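Local coordinates for protein PKS (Streptomyces albus, PDB 4OQJ) that probably acts as a ketosynthase of oxazolomycin biosynthesis, joining carrier-protein-bound acyl units by carbon-carbon bond formation as the growing polyketide chain is extended, at residues Leu45-Thr51 with Val365-Val369; His243-Ala249 with Cys398-Pro404. All blocks are in the same frame, centred on the assembly; numbering follows the deposited sequence.

Contact 1. Residues Leu45-Thr51 with Val365-Val369; sequences LSEGRET and VKTNV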
# COMPACT_ATOMS: atom_id res chain seq x y z
N LEU A 45 26.07 -14.55 7.74
CA LEU A 45 25.28 -15.70 7.31
C LEU A 45 26.15 -16.92 7.00
O LEU A 45 25.89 -18.02 7.51
CB LEU A 45 24.46 -15.34 6.07
CG LEU A 45 23.35 -14.31 6.26
CD1 LEU A 45 22.85 -13.84 4.90
CD2 LEU A 45 22.23 -14.92 7.07
N SER A 46 27.17 -16.71 6.17
CA SER A 46 28.05 -17.80 5.74
C SER A 46 28.92 -18.31 6.87
O SER A 46 29.33 -19.47 6.87
CB SER A 46 28.92 -17.35 4.57
OG SER A 46 29.70 -16.21 4.91
N GLU A 47 29.20 -17.45 7.85
CA GLU A 47 30.02 -17.86 9.01
C GLU A 47 29.14 -18.39 10.14
O GLU A 47 29.64 -18.80 11.17
CB GLU A 47 30.88 -16.69 9.51
CG GLU A 47 31.89 -16.22 8.47
CD GLU A 47 32.72 -15.02 8.91
OE1 GLU A 47 32.51 -14.51 10.04
OE2 GLU A 47 33.59 -14.60 8.12
N GLY A 48 27.83 -18.38 9.94
CA GLY A 48 26.93 -18.94 10.92
C GLY A 48 26.98 -18.24 12.28
O GLY A 48 27.00 -18.90 13.31
N ARG A 49 26.97 -16.91 12.28
CA ARG A 49 27.07 -16.18 13.54
C ARG A 49 25.75 -15.57 14.02
O ARG A 49 24.94 -15.08 13.22
CB ARG A 49 28.14 -15.09 13.41
CG ARG A 49 29.56 -15.68 13.37
CD ARG A 49 30.65 -14.62 13.43
NE ARG A 49 30.78 -13.87 12.18
CZ ARG A 49 30.25 -12.68 11.95
NH1 ARG A 49 29.53 -12.06 12.87
NH2 ARG A 49 30.44 -12.09 10.77
N GLU A 50 25.55 -15.64 15.34
CA GLU A 50 24.46 -14.97 16.05
C GLU A 50 24.93 -13.56 16.39
O GLU A 50 26.03 -13.41 16.92
CB GLU A 50 24.12 -15.69 17.34
CG GLU A 50 22.75 -16.22 17.49
CD GLU A 50 22.55 -16.80 18.88
OE1 GLU A 50 23.55 -17.22 19.50
OE2 GLU A 50 21.40 -16.81 19.36
N THR A 51 24.13 -12.53 16.13
CA THR A 51 24.60 -11.15 16.34
C THR A 51 24.11 -10.57 17.66
O THR A 51 24.28 -9.37 17.93
CB THR A 51 24.14 -10.25 15.19
OG1 THR A 51 22.72 -10.36 15.07
CG2 THR A 51 24.78 -10.69 13.89
N VAL A 365 16.50 -16.60 9.30
CA VAL A 365 17.47 -15.56 9.65
C VAL A 365 17.17 -14.96 11.03
O VAL A 365 18.01 -14.29 11.62
CB VAL A 365 17.51 -14.44 8.60
CG1 VAL A 365 16.25 -13.53 8.69
CG2 VAL A 365 18.79 -13.64 8.72
N LYS A 366 15.97 -15.20 11.55
CA LYS A 366 15.69 -14.75 12.91
C LYS A 366 16.64 -15.44 13.91
O LYS A 366 16.87 -14.91 14.99
CB LYS A 366 14.23 -15.00 13.28
CG LYS A 366 13.27 -14.11 12.46
CD LYS A 366 11.85 -14.18 12.95
CE LYS A 366 10.95 -13.24 12.15
NZ LYS A 366 11.00 -13.56 10.71
N THR A 367 17.23 -16.57 13.53
CA THR A 367 18.19 -17.27 14.41
C THR A 367 19.54 -16.54 14.45
O THR A 367 20.30 -16.70 15.41
CB THR A 367 18.43 -18.74 14.00
OG1 THR A 367 19.13 -18.80 12.75
CG2 THR A 367 17.11 -19.50 13.90
N ASN A 368 19.83 -15.76 13.41
CA ASN A 368 21.04 -14.93 13.38
C ASN A 368 20.81 -13.59 14.08
O ASN A 368 21.56 -13.22 14.98
CB ASN A 368 21.51 -14.65 11.94
CG ASN A 368 21.77 -15.90 11.13
OD1 ASN A 368 20.86 -16.49 10.54
ND2 ASN A 368 23.03 -16.29 11.05
N VAL A 369 19.79 -12.85 13.64
CA VAL A 369 19.66 -11.44 13.99
C VAL A 369 18.41 -11.10 14.79
O VAL A 369 18.17 -9.93 15.09
CB VAL A 369 19.68 -10.54 12.72
CG1 VAL A 369 20.97 -10.71 11.95
CG2 VAL A 369 18.46 -10.82 11.81
O HOH W 1 23.93 -18.56 9.40

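Contact 2. Residues His243-Ala249 with Cys398-Pro404; sequences HCRAFDA and CFEAPNP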
# COMPACT_ATOMS: atom_id res chain seq x y z
N HIS A 243 18.06 -16.12 22.76
CA HIS A 243 18.33 -16.96 21.60
C HIS A 243 17.02 -17.35 20.91
O HIS A 243 16.00 -17.56 21.57
CB HIS A 243 19.10 -18.22 22.01
CG HIS A 243 20.44 -17.93 22.61
ND1 HIS A 243 21.52 -17.52 21.85
CD2 HIS A 243 20.88 -17.98 23.89
CE1 HIS A 243 22.56 -17.33 22.63
NE2 HIS A 243 22.20 -17.60 23.88
N CYS A 244 17.08 -17.46 19.59
CA CYS A 244 15.93 -17.85 18.78
C CYS A 244 16.18 -19.22 18.15
O CYS A 244 16.89 -19.33 17.14
CB CYS A 244 15.68 -16.79 17.70
SG CYS A 244 14.32 -17.15 16.56
N ARG A 245 15.61 -20.26 18.74
CA ARG A 245 16.00 -21.63 18.39
C ARG A 245 14.99 -22.25 17.44
O ARG A 245 14.30 -23.22 17.78
CB ARG A 245 16.14 -22.48 19.65
CG ARG A 245 17.03 -21.85 20.72
CD ARG A 245 17.08 -22.70 21.99
NE ARG A 245 17.80 -22.03 23.08
CZ ARG A 245 19.12 -22.01 23.20
NH1 ARG A 245 19.89 -22.63 22.31
NH2 ARG A 245 19.69 -21.37 24.22
N ALA A 246 14.94 -21.70 16.22
CA ALA A 246 13.89 -22.04 15.27
C ALA A 246 13.90 -23.52 14.91
O ALA A 246 14.93 -24.07 14.49
CB ALA A 246 14.03 -21.18 14.00
N PHE A 247 12.73 -24.14 15.08
CA PHE A 247 12.44 -25.53 14.71
C PHE A 247 13.05 -26.56 15.66
O PHE A 247 12.83 -27.76 15.51
CB PHE A 247 12.87 -25.78 13.27
CG PHE A 247 12.28 -24.79 12.31
CD1 PHE A 247 10.91 -24.72 12.16
CD2 PHE A 247 13.08 -23.93 11.59
CE1 PHE A 247 10.34 -23.80 11.29
CE2 PHE A 247 12.52 -23.00 10.72
CZ PHE A 247 11.15 -22.94 10.58
N ASP A 248 13.79 -26.07 16.65
CA ASP A 248 14.44 -26.92 17.63
C ASP A 248 13.47 -27.36 18.72
O ASP A 248 12.46 -26.70 18.97
CB ASP A 248 15.63 -26.19 18.26
CG ASP A 248 16.45 -27.07 19.19
OD1 ASP A 248 17.37 -27.75 18.69
OD2 ASP A 248 16.19 -27.06 20.41
N ALA A 249 13.79 -28.46 19.40
CA ALA A 249 12.93 -28.97 20.46
C ALA A 249 12.84 -27.99 21.63
O ALA A 249 11.85 -27.98 22.35
CB ALA A 249 13.43 -30.33 20.93
N CYS A 398 21.20 -22.46 16.18
CA CYS A 398 20.58 -22.96 17.41
C CYS A 398 19.67 -24.16 17.15
O CYS A 398 18.70 -24.37 17.88
CB CYS A 398 19.79 -21.84 18.10
SG CYS A 398 20.78 -20.37 18.52
N PHE A 399 19.99 -24.94 16.12
CA PHE A 399 19.26 -26.17 15.82
C PHE A 399 20.07 -27.40 16.19
O PHE A 399 21.09 -27.69 15.57
CB PHE A 399 18.89 -26.25 14.34
CG PHE A 399 18.05 -27.45 14.02
CD1 PHE A 399 16.69 -27.45 14.31
CD2 PHE A 399 18.60 -28.58 13.45
CE1 PHE A 399 15.91 -28.54 14.02
CE2 PHE A 399 17.83 -29.68 13.16
CZ PHE A 399 16.49 -29.67 13.45
N GLU A 400 19.60 -28.13 17.20
CA GLU A 400 20.32 -29.29 17.73
C GLU A 400 19.53 -30.56 17.53
O GLU A 400 20.09 -31.61 17.22
CB GLU A 400 20.61 -29.09 19.21
CG GLU A 400 21.50 -27.89 19.49
CD GLU A 400 21.57 -27.55 20.96
OE1 GLU A 400 21.06 -28.35 21.79
OE2 GLU A 400 22.14 -26.49 21.30
N ALA A 401 18.22 -30.46 17.72
CA ALA A 401 17.32 -31.59 17.54
C ALA A 401 15.95 -31.06 17.16
O ALA A 401 15.49 -30.09 17.75
CB ALA A 401 17.23 -32.43 18.79
N PRO A 402 15.29 -31.71 16.18
CA PRO A 402 13.98 -31.23 15.72
C PRO A 402 12.92 -31.30 16.79
O PRO A 402 12.85 -32.25 17.57
CB PRO A 402 13.65 -32.18 14.57
CG PRO A 402 14.40 -33.42 14.89
CD PRO A 402 15.68 -32.96 15.50
N ASN A 403 12.10 -30.26 16.84
CA ASN A 403 10.91 -30.27 17.66
C ASN A 403 10.08 -31.50 17.30
O ASN A 403 9.69 -31.66 16.14
CB ASN A 403 10.15 -28.97 17.43
CG ASN A 403 8.89 -28.86 18.25
OD1 ASN A 403 8.34 -29.84 18.74
ND2 ASN A 403 8.40 -27.63 18.38
N PRO A 404 9.81 -32.38 18.28
CA PRO A 404 9.03 -33.59 18.02
C PRO A 404 7.65 -33.34 17.42
O PRO A 404 7.14 -34.19 16.69
CB PRO A 404 8.87 -34.22 19.41
CG PRO A 404 10.02 -33.72 20.19
CD PRO A 404 10.29 -32.34 19.68
O HOH W 2 19.18 -25.00 20.51
O HOH W 3 10.40 -25.67 17.14

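Contact 1. Residues Leu45-Thr51 with Val365-Val369
This is a buried loop-to-helix contact in the thiolase-fold ketosynthase domain: the exit of helix 38-46 lies against the short helix 366-369, just beyond strand 360-363. The second segment carries the Lys-Thr-Asn-Val signature that, in ketosynthases, leads into an active-site histidine. A Schellman motif ends the first helix, with Gly-48 at positive phi and its N bonded to Leu-45 O at 3.1 Å, and this turns the chain across the signature. Asn-368, the most heavily covered residue, ties the two together. Its ND2 donates directly to Arg-49 O (3.1 Å), just past the Schellman turn, and reaches Leu-45 O in the last helical turn through water 1, 2.9 Å from ND2. Leu-45 CD2 also packs on Val-365 CG2 at 4.0 Å. Gln-80 binds both Thr-51 OG1 and Asn-368 O from outside. That carbonyl also takes a nearly straight hydrogen bond from the backbone, Thr-51 N to Asn-368 O, 2.9 Å long with an angle of 172°.

Contact 2. Residues His243-Ala249 with Cys398-Pro404
Two irregular loops of the ketosynthase domain, one leading to strand 259-267 and the other to strand 413-415, are joined here by a single beta bridge between Asp-248 and Pro-402, at the end of a type II beta turn from Arg-245 to Asp-248. Phe-247 takes the positive phi that this turn needs at its third position. The Asp-248 carboxylate accepts two of the four hydrogen bonds across the contact. Its OD1 takes two successive backbone amides, Glu-400 N at 2.7 Å and Ala-401 N at 3.0 Å, and so holds the bend of the second loop, while OD2 bonds to Lys-250 N. Ala-249, next along, completes the bridge: Ala-249 N donates to Ala-401 O and Asn-403 N to Phe-247 O, both 2.9 Å, and Ala-249 CB rests on Pro-404 CD at 3.9 Å. At the other end sits Cys-398, the residue with most surface covered. Its CB lies 3.8 Å from Arg-245 CG, and its SG comes 4.4 Å from His-243 CB. The Arg-245 guanidinium forms a salt bridge with Asp-241, yet it also reaches Cys-398 through water 2, which accepts from Arg-245 NH1 at 3.1 Å and donates to Cys-398 O at 2.7 Å.

Contacts 1 and 2 are neighbours in one ketosynthase domain, their centres about 14 Å apart and their segments alternating along the chain. Contact 1 is the more buried, nearer the chain's centre, and sets the loop leaving one helix against another short helix; contact 2 lies farther out, joins only loops and covers more surface, 498 against 305 Å². In contact 1 a side-chain amide donates to a carbonyl, in contact 2 a carboxylate accepts from two backbone amides; both add backbone-to-backbone bonds. They touch directly. Glu-50 OE2 lies 2.6 Å from His-243 ND1, a probable hydrogen bond, and Thr-367 CG2 packs 3.5 Å from Ala-246 CB, so helix 366-369 has residues 45-51 and 243-249 both packed against it.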